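Local atomic coordinates of 3-hydroxyisobutyrate dehydrogenase family protein (Geobacter sulfurreducens, PDB entry 3PDU), a protein that probably reduces succinic semialdehyde to gamma-hydroxybutyrate with NADPH as cofactor, as a member of the beta-hydroxyacid dehydrogenase family. Residues A[14-19]-A[126-131]; A[122-127]-A[229-234]. All coordinates share one frame; numbering follows the deposited sequence.

Contact 1 of 2, residues A[14-19]-A[126-131]; sequences GPMAAN and KPAEDG
Pro15 and Ala128 meet in a near-parallel helix-helix packing within the N-terminal, Rossmann-type cofactor domain, where the N-terminal part of helix 13-23 lies beside helix 125-130. The axes of the two short segments approach to 7.9 Å at an angle of 12°. Helix 13-23 follows a glycine-rich turn consistent with the dinucleotide-binding GxGxxG motif, and the backbone amides of Ile11 and Met12 in that turn bond to NADP.

The apolar half of the seam rests on the pyrrolidine ring of Pro15. Pro15 CB lies 4.1 Å from Ala128 CB and 3.8 Å from Glu129 CG, with Pro15 CG also near Glu129 CG. Glu129 is able to brush the ring with methylene alone because CG stands beside its own backbone N (chi1 -72°) and the extended chain carries the carboxylate onward to a salt bridge with Lys125. On the inner side Met16 CG touches Ala128 CB at 4.2 Å, while Met16 also packs on Phe6 of strand 4-7, tying the seam to the sheet.

One turn later the contact becomes polar. Asn19 directs its amide at the C-terminal turn of the shorter helix, which Gly131 ends with positive phi. Asn19 ND2 donates a weak hydrogen bond of 3.4 Å to Glu129 O and stands 2.8 Å from Ala128 O. A water makes weak bonds to Asn19 OD1 and, at 3.0 Å, to Asp130 O. With Asn19 cut back to alanine, Glu129 O would probably lose this weak donor and the water its hold on helix 13-23. The ND2 end would probably ease the partial negative charge of these carbonyls, although Asn19 OD1, an acceptor 3.3 Å from Glu129 O, counts against a strong effect.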
# COMPACT_ATOMS: atom_id res chain seq x y z
N GLY A 14 -6.78 -18.08 -30.25
CA GLY A 14 -7.84 -18.66 -31.07
C GLY A 14 -8.32 -17.68 -32.13
O GLY A 14 -8.23 -17.95 -33.33
N PRO A 15 -8.84 -16.52 -31.70
CA PRO A 15 -9.35 -15.50 -32.62
C PRO A 15 -8.26 -14.96 -33.55
O PRO A 15 -8.54 -14.67 -34.72
CB PRO A 15 -9.83 -14.37 -31.70
CG PRO A 15 -10.01 -14.99 -30.36
CD PRO A 15 -9.17 -16.23 -30.29
N MET A 16 -7.04 -14.83 -33.05
CA MET A 16 -5.94 -14.33 -33.87
C MET A 16 -5.59 -15.33 -34.96
O MET A 16 -5.48 -14.95 -36.13
CB MET A 16 -4.69 -14.03 -33.01
CG MET A 16 -4.88 -12.83 -32.09
SD MET A 16 -3.62 -12.78 -30.80
CE MET A 16 -2.13 -12.32 -31.69
N ALA A 17 -5.45 -16.60 -34.59
CA ALA A 17 -5.18 -17.63 -35.59
C ALA A 17 -6.32 -17.68 -36.62
O ALA A 17 -6.06 -17.81 -37.82
CB ALA A 17 -4.98 -19.00 -34.92
N ALA A 18 -7.56 -17.55 -36.16
CA ALA A 18 -8.72 -17.59 -37.05
C ALA A 18 -8.71 -16.43 -38.04
O ALA A 18 -9.09 -16.59 -39.20
CB ALA A 18 -10.01 -17.58 -36.23
N ASN A 19 -8.28 -15.25 -37.58
CA ASN A 19 -8.13 -14.11 -38.48
C ASN A 19 -7.15 -14.37 -39.63
O ASN A 19 -7.38 -13.93 -40.75
CB ASN A 19 -7.73 -12.86 -37.70
CG ASN A 19 -8.90 -12.21 -37.02
OD1 ASN A 19 -10.05 -12.48 -37.36
ND2 ASN A 19 -8.63 -11.34 -36.04
N LYS A 126 -12.33 -8.99 -27.64
CA LYS A 126 -13.05 -8.45 -28.80
C LYS A 126 -12.12 -7.88 -29.88
O LYS A 126 -12.28 -8.18 -31.06
CB LYS A 126 -14.10 -7.42 -28.37
CG LYS A 126 -14.80 -6.74 -29.54
CD LYS A 126 -16.05 -5.99 -29.10
CE LYS A 126 -16.52 -5.02 -30.20
NZ LYS A 126 -16.83 -5.72 -31.48
N PRO A 127 -11.15 -7.04 -29.49
CA PRO A 127 -10.14 -6.59 -30.47
C PRO A 127 -9.39 -7.74 -31.17
O PRO A 127 -9.10 -7.63 -32.35
CB PRO A 127 -9.18 -5.73 -29.62
CG PRO A 127 -10.07 -5.16 -28.54
CD PRO A 127 -11.05 -6.29 -28.21
N ALA A 128 -9.10 -8.82 -30.45
CA ALA A 128 -8.45 -9.96 -31.07
C ALA A 128 -9.37 -10.53 -32.15
O ALA A 128 -8.94 -10.79 -33.27
CB ALA A 128 -8.11 -11.02 -30.04
N GLU A 129 -10.64 -10.71 -31.80
CA GLU A 129 -11.64 -11.21 -32.76
C GLU A 129 -11.77 -10.29 -33.97
O GLU A 129 -11.82 -10.76 -35.11
CB GLU A 129 -13.01 -11.37 -32.08
CG GLU A 129 -13.10 -12.54 -31.12
CD GLU A 129 -14.30 -12.44 -30.17
OE1 GLU A 129 -15.01 -11.41 -30.20
OE2 GLU A 129 -14.53 -13.39 -29.40
N ASP A 130 -11.82 -8.99 -33.72
CA ASP A 130 -12.08 -8.00 -34.76
C ASP A 130 -10.85 -7.65 -35.59
O ASP A 130 -10.98 -7.00 -36.62
CB ASP A 130 -12.62 -6.70 -34.15
CG ASP A 130 -14.00 -6.86 -33.53
OD1 ASP A 130 -14.65 -7.90 -33.73
OD2 ASP A 130 -14.44 -5.92 -32.83
N GLY A 131 -9.67 -8.02 -35.11
CA GLY A 131 -8.44 -7.63 -35.78
C GLY A 131 -8.05 -6.18 -35.51
O GLY A 131 -7.44 -5.52 -36.35
O HOH W 1 -11.19 -9.51 -38.29

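Contact 2 of 2, residues A[122-127]-A[229-234]; sequences SGTKKP and PTSFPL. With NAP (NADP nicotinamide-adenine-dinucleotide phosphate), chain I.
Thr124 turns its OG1 away from its backbone N (chi1 -175°), which places OG1 3.7 Å from Phe232 CB and close to the carboxamide oxygen of the NADP nicotinamide; the first torsion of Phe232 (chi1 177°) carries its ring alongside the same carboxamide. Phe232 CD1 approaches the carboxamide carbon C7N to 3.3 Å, the ring lying oblique to that group, and the ring edge faces the ribose hydroxyl O2D in plane. The carboxamide nitrogen N7N donates a well-directed bond of 2.9 Å to Ser231 O (159°). At the carboxamide oxygen, Thr124 OG1 donates to O7N, but the modelled separation is implausibly short and the oxygen is crowded, so its exact place is doubtful.

These residues face each other across the interdomain cleft: 122-127 runs from the end of strand 115-122 into helix 125-130 of the cofactor domain, whereas 229-234 is the loop leading into helix 234-251 of the C-terminal domain. Ser122-Gly123 matches the serine-glycine segment that probably helps bind substrate in beta-hydroxyacid dehydrogenases. Asp277 OD1 accepts bonds from the amides of both Ser231 and Phe232, holding the loop.

No hydrogen bond joins the two segments directly; they meet through van der Waals touches of mixed polar and apolar atoms. Thr124 OG1 sits 3.1 Å from Ser231 O, and Lys125 CB lies 4.0 Å from Ser231 CB. Lys125 bends at its last two torsions, passing CD at 3.8 Å from Thr230 O while NZ goes to a salt bridge with Glu129. A water completes the junction, accepting from Lys126 N at 3.0 Å and hydrogen-bonded to Ser231 OG at 2.7 Å.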
# COMPACT_ATOMS: atom_id res chain seq x y z
N SER A 122 -1.72 -4.68 -27.25
CA SER A 122 -2.67 -4.02 -26.37
C SER A 122 -4.05 -4.18 -27.01
O SER A 122 -4.23 -3.89 -28.19
CB SER A 122 -2.29 -2.54 -26.21
OG SER A 122 -3.19 -1.86 -25.36
N GLY A 123 -5.02 -4.67 -26.24
CA GLY A 123 -6.32 -5.01 -26.80
C GLY A 123 -6.73 -6.39 -26.28
O GLY A 123 -5.89 -7.28 -26.18
N THR A 124 -8.01 -6.56 -25.97
CA THR A 124 -8.49 -7.76 -25.28
C THR A 124 -9.20 -8.70 -26.26
O THR A 124 -8.93 -8.67 -27.45
CB THR A 124 -9.36 -7.38 -24.01
OG1 THR A 124 -9.72 -8.55 -23.28
CG2 THR A 124 -10.62 -6.65 -24.40
N LYS A 125 -10.08 -9.55 -25.74
CA LYS A 125 -10.77 -10.55 -26.56
C LYS A 125 -11.48 -10.00 -27.81
O LYS A 125 -11.29 -10.52 -28.92
CB LYS A 125 -11.76 -11.34 -25.70
CG LYS A 125 -12.42 -12.49 -26.47
CD LYS A 125 -13.20 -13.39 -25.52
CE LYS A 125 -14.67 -13.05 -25.49
NZ LYS A 125 -15.41 -13.61 -26.66
N LYS A 126 -12.33 -8.99 -27.64
CA LYS A 126 -13.05 -8.45 -28.80
C LYS A 126 -12.12 -7.88 -29.88
O LYS A 126 -12.28 -8.18 -31.06
CB LYS A 126 -14.10 -7.42 -28.37
CG LYS A 126 -14.80 -6.74 -29.54
CD LYS A 126 -16.05 -5.99 -29.10
CE LYS A 126 -16.52 -5.02 -30.20
NZ LYS A 126 -16.83 -5.72 -31.48
N PRO A 127 -11.15 -7.04 -29.49
CA PRO A 127 -10.14 -6.59 -30.47
C PRO A 127 -9.39 -7.74 -31.17
O PRO A 127 -9.10 -7.63 -32.35
CB PRO A 127 -9.18 -5.73 -29.62
CG PRO A 127 -10.07 -5.16 -28.54
CD PRO A 127 -11.05 -6.29 -28.21
N PRO A 229 -17.80 -12.21 -17.38
CA PRO A 229 -17.40 -13.09 -18.48
C PRO A 229 -15.99 -12.70 -18.96
O PRO A 229 -15.68 -11.51 -19.08
CB PRO A 229 -18.44 -12.80 -19.56
CG PRO A 229 -18.94 -11.42 -19.24
CD PRO A 229 -18.91 -11.32 -17.75
N THR A 230 -15.15 -13.69 -19.21
CA THR A 230 -13.72 -13.44 -19.32
C THR A 230 -13.29 -12.85 -20.66
O THR A 230 -13.41 -13.51 -21.69
CB THR A 230 -12.92 -14.72 -19.06
OG1 THR A 230 -13.35 -15.29 -17.82
CG2 THR A 230 -11.43 -14.42 -18.99
N SER A 231 -12.79 -11.62 -20.64
CA SER A 231 -12.09 -11.08 -21.81
C SER A 231 -10.58 -11.14 -21.59
O SER A 231 -9.83 -11.58 -22.45
CB SER A 231 -12.51 -9.64 -22.11
OG SER A 231 -13.82 -9.61 -22.66
N PHE A 232 -10.14 -10.68 -20.42
CA PHE A 232 -8.73 -10.77 -20.05
C PHE A 232 -8.69 -11.44 -18.68
O PHE A 232 -9.19 -10.87 -17.70
CB PHE A 232 -8.12 -9.36 -20.01
CG PHE A 232 -6.68 -9.32 -19.58
CD1 PHE A 232 -5.76 -10.24 -20.05
CD2 PHE A 232 -6.23 -8.31 -18.73
CE1 PHE A 232 -4.42 -10.18 -19.66
CE2 PHE A 232 -4.90 -8.23 -18.35
CZ PHE A 232 -3.99 -9.16 -18.80
N PRO A 233 -8.18 -12.68 -18.62
CA PRO A 233 -8.22 -13.46 -17.38
C PRO A 233 -7.55 -12.73 -16.22
O PRO A 233 -6.47 -12.16 -16.39
CB PRO A 233 -7.45 -14.73 -17.73
CG PRO A 233 -7.67 -14.88 -19.22
CD PRO A 233 -7.60 -13.45 -19.74
N LEU A 234 -8.20 -12.71 -15.07
CA LEU A 234 -7.66 -12.03 -13.90
C LEU A 234 -6.24 -12.52 -13.57
O LEU A 234 -5.36 -11.72 -13.25
CB LEU A 234 -8.60 -12.20 -12.70
CG LEU A 234 -8.27 -11.36 -11.47
CD1 LEU A 234 -9.56 -10.88 -10.83
CD2 LEU A 234 -7.44 -12.16 -10.48
PA NAP I . -5.26 -18.06 -22.12
O1A NAP I . -5.12 -18.40 -20.69
O2A NAP I . -6.64 -18.18 -22.63
O5B NAP I . -4.25 -18.90 -23.02
C5B NAP I . -2.94 -19.22 -22.65
C4B NAP I . -2.35 -20.09 -23.76
O4B NAP I . -1.05 -20.51 -23.36
C3B NAP I . -3.15 -21.37 -24.01
O3B NAP I . -3.01 -21.71 -25.38
C2B NAP I . -2.42 -22.41 -23.18
O2B NAP I . -2.48 -23.74 -23.63
C1B NAP I . -1.00 -21.92 -23.37
N9A NAP I . -0.09 -22.39 -22.32
C8A NAP I . -0.07 -22.07 -20.99
N7A NAP I . 0.96 -22.74 -20.42
C5A NAP I . 1.60 -23.46 -21.36
C6A NAP I . 2.70 -24.31 -21.32
N6A NAP I . 3.35 -24.52 -20.17
N1A NAP I . 3.11 -24.92 -22.48
C2A NAP I . 2.44 -24.69 -23.67
N3A NAP I . 1.35 -23.85 -23.70
C4A NAP I . 0.94 -23.25 -22.56
O3 NAP I . -4.68 -16.57 -22.24
PN NAP I . -4.89 -15.39 -23.30
O1N NAP I . -5.85 -14.43 -22.72
O2N NAP I . -5.04 -15.99 -24.65
O5D NAP I . -3.42 -14.75 -23.16
C5D NAP I . -2.32 -15.14 -23.94
C4D NAP I . -1.26 -14.05 -23.77
O4D NAP I . -1.77 -12.83 -24.28
C3D NAP I . -0.97 -13.79 -22.30
O3D NAP I . 0.40 -13.41 -22.19
C2D NAP I . -1.83 -12.60 -21.94
O2D NAP I . -1.31 -11.85 -20.86
C1D NAP I . -1.73 -11.84 -23.26
N1N NAP I . -2.81 -10.89 -23.55
C2N NAP I . -4.11 -11.18 -23.24
C3N NAP I . -5.12 -10.26 -23.54
C7N NAP I . -6.57 -10.57 -23.25
O7N NAP I . -7.47 -9.50 -23.21
N7N NAP I . -7.00 -11.81 -22.99
C4N NAP I . -4.78 -9.06 -24.17
C5N NAP I . -3.46 -8.79 -24.50
C6N NAP I . -2.48 -9.72 -24.19
P2B NAP I . -3.62 -24.73 -23.07
O1X NAP I . -3.03 -26.10 -23.21
O2X NAP I . -3.92 -24.37 -21.63
O3X NAP I . -4.87 -24.58 -23.88
O HOH W 2 -13.83 -8.40 -25.08

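From the N terminus, the chain leaves strand 4-7, passes through helix 13-23 and runs through most of the cofactor domain before contact 1 brings helix 125-130 back beside it, closing a loop of about a hundred residues. Contact 2 starts on the same helix and the segment entering it; its loop, of similar length, takes in helix 166-194 and ends in the loop that leads into helix 234-251. The two loops thus follow in series, overlapping at Lys126 and Pro127. Helix 125-130 is the link between them: contact 1 joins it to the helix after the glycine-rich turn, contact 2 joins its N-terminal end to the other domain beside the nicotinamide.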